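Local coordinates for protein ADP-ribosylation factor guanine nucleotide-exchange factor SEC7 (Saccharomyces cerevisiae, PDB 4OIY) that activates the small GTPase ARF1 at the trans-Golgi network as a guanine nucleotide exchange factor, here represented by its catalytic Sec7 domain, at residues R172-P175 and R176-E180. Numbering follows the deposited sequence.
Sequences RDLP and RDFLE
Leu174 and Pro175 lead into helix 176-188 and touch its first turn, a local contact at a helix start. Apolar packing comes first. CD1 of Leu174 lies 3.8 Å from CD2 of Leu179, and the two leucine side chains cross at about a right angle. The same Leu174 CD1 approaches the Phe178 ring obliquely, 4.1 Å from its CE2. Phe178 has CG anti to its backbone N (chi1 174°), which sends the ring out from the side of the helix, where its CE2 comes near this methyl. Pro175 adds a looser touch, its CB 4.2 Å from CB of Phe178. Leu179 is buried and touches Leu162 as well. With an alanine at Leu179 the branched end of the side chain is gone, which is likely to open a gap toward helix 158-164 and leave Leu174 CD1 with the Phe178 ring alone of its two partners in the helix turn.

The backbone bonds start at Pro175, the N-cap residue. Its O accepts a nearly straight bond from Leu179 N (3.2 Å, 166° at the hydrogen). Phe178 N also reaches Pro175 O at 3.0 Å, but this bond is bent and weak.

Within the helix, Arg176 NH2 forms a salt bridge to Glu180 OE2 at 2.6 Å, one turn on, though its hydrogen-bond angle is poor. The extended Arg176 chain also rests on Leu158 and Leu162 of helix 158-164.

Before the helix, Asp173 OD1 accepts a hydrogen bond from Gly167 N, a bond within the loop that joins helix 158-164 to helix 176-188. The chemistry implies a helix start set by main-chain bonds to a proline carbonyl, with leucine contacts at its side and a salt bridge one turn along, beside helix 158-164.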
loop_
_atom_site.group_PDB
_atom_site.type_symbol
_atom_site.label_atom_id
_atom_site.label_comp_id
_atom_site.label_asym_id
_atom_site.label_seq_id
_atom_site.Cartn_x
_atom_site.Cartn_y
_atom_site.Cartn_z
ATOM N N ARG A 172 -7.897 -17.738 18.113
ATOM C CA ARG A 172 -9.339 -17.938 18.058
ATOM C C ARG A 172 -9.882 -17.390 16.742
ATOM O O ARG A 172 -9.256 -16.546 16.098
ATOM C CB ARG A 172 -10.026 -17.228 19.228
ATOM C CG ARG A 172 -9.718 -17.806 20.604
ATOM C CD ARG A 172 -10.548 -19.046 20.911
ATOM N NE ARG A 172 -10.231 -19.614 22.224
ATOM C CZ ARG A 172 -9.176 -20.388 22.489
ATOM N NH1 ARG A 172 -8.310 -20.702 21.534
ATOM N NH2 ARG A 172 -8.984 -20.851 23.724
ATOM N N ASP A 173 -11.052 -17.868 16.345
ATOM C CA ASP A 173 -11.726 -17.327 15.169
ATOM C C ASP A 173 -12.237 -15.923 15.465
ATOM O O ASP A 173 -12.615 -15.612 16.597
ATOM C CB ASP A 173 -12.922 -18.201 14.765
ATOM C CG ASP A 173 -12.518 -19.574 14.256
ATOM O OD1 ASP A 173 -11.324 -19.831 14.006
ATOM O OD2 ASP A 173 -13.427 -20.424 14.098
ATOM N N LEU A 174 -12.246 -15.078 14.438
ATOM C CA LEU A 174 -12.939 -13.800 14.485
ATOM C C LEU A 174 -14.440 -14.061 14.389
ATOM O O LEU A 174 -14.846 -15.106 13.890
ATOM C CB LEU A 174 -12.498 -12.917 13.313
ATOM C CG LEU A 174 -11.094 -12.327 13.448
ATOM C CD1 LEU A 174 -10.631 -11.747 12.118
ATOM C CD2 LEU A 174 -11.076 -11.253 14.528
ATOM N N PRO A 175 -15.270 -13.118 14.862
ATOM C CA PRO A 175 -16.711 -13.333 14.714
ATOM C C PRO A 175 -17.133 -13.405 13.248
ATOM O O PRO A 175 -16.661 -12.617 12.422
ATOM C CB PRO A 175 -17.325 -12.097 15.375
ATOM C CG PRO A 175 -16.263 -11.574 16.278
ATOM C CD PRO A 175 -14.973 -11.868 15.581
ATOM N N ARG A 176 -18.017 -14.354 12.943
ATOM C CA ARG A 176 -18.519 -14.544 11.587
ATOM C C ARG A 176 -19.087 -13.253 11.013
ATOM O O ARG A 176 -18.845 -12.932 9.845
ATOM C CB ARG A 176 -19.601 -15.635 11.564
ATOM C CG ARG A 176 -20.058 -16.037 10.172
ATOM C CD ARG A 176 -21.200 -17.047 10.231
ATOM N NE ARG A 176 -21.631 -17.447 8.891
ATOM C CZ ARG A 176 -22.357 -16.694 8.067
ATOM N NH1 ARG A 176 -22.680 -17.161 6.863
ATOM N NH2 ARG A 176 -22.767 -15.478 8.429
ATOM N N ASP A 177 -19.848 -12.518 11.820
ATOM C CA ASP A 177 -20.474 -11.281 11.352
ATOM C C ASP A 177 -19.435 -10.234 10.946
ATOM O O ASP A 177 -19.640 -9.489 9.994
ATOM C CB ASP A 177 -21.417 -10.696 12.406
ATOM C CG ASP A 177 -22.309 -9.607 11.839
ATOM O OD1 ASP A 177 -23.188 -9.933 11.012
ATOM O OD2 ASP A 177 -22.123 -8.425 12.201
ATOM N N PHE A 178 -18.322 -10.186 11.673
ATOM C CA PHE A 178 -17.245 -9.244 11.377
ATOM C C PHE A 178 -16.619 -9.559 10.024
ATOM O O PHE A 178 -16.444 -8.675 9.196
ATOM C CB PHE A 178 -16.182 -9.278 12.475
ATOM C CG PHE A 178 -14.980 -8.438 12.180
ATOM C CD1 PHE A 178 -15.036 -7.062 12.305
ATOM C CD2 PHE A 178 -13.798 -9.025 11.770
ATOM C CE1 PHE A 178 -13.929 -6.286 12.032
ATOM C CE2 PHE A 178 -12.682 -8.255 11.489
ATOM C CZ PHE A 178 -12.747 -6.885 11.619
ATOM N N LEU A 179 -16.295 -10.829 9.810
ATOM C CA LEU A 179 -15.703 -11.251 8.542
ATOM C C LEU A 179 -16.684 -11.106 7.381
ATOM O O LEU A 179 -16.287 -10.702 6.291
ATOM C CB LEU A 179 -15.181 -12.688 8.631
ATOM C CG LEU A 179 -13.921 -12.895 9.486
ATOM C CD1 LEU A 179 -13.547 -14.369 9.551
ATOM C CD2 LEU A 179 -12.745 -12.080 8.948
ATOM N N GLU A 180 -17.960 -11.419 7.609
ATOM C CA GLU A 180 -18.967 -11.252 6.553
ATOM C C GLU A 180 -19.042 -9.789 6.106
ATOM O O GLU A 180 -19.163 -9.507 4.918
ATOM C CB GLU A 180 -20.341 -11.727 7.013
ATOM C CG GLU A 180 -21.394 -11.659 5.915
ATOM C CD GLU A 180 -22.686 -12.368 6.274
ATOM O OE1 GLU A 180 -23.664 -12.211 5.512
ATOM O OE2 GLU A 180 -22.728 -13.092 7.293
#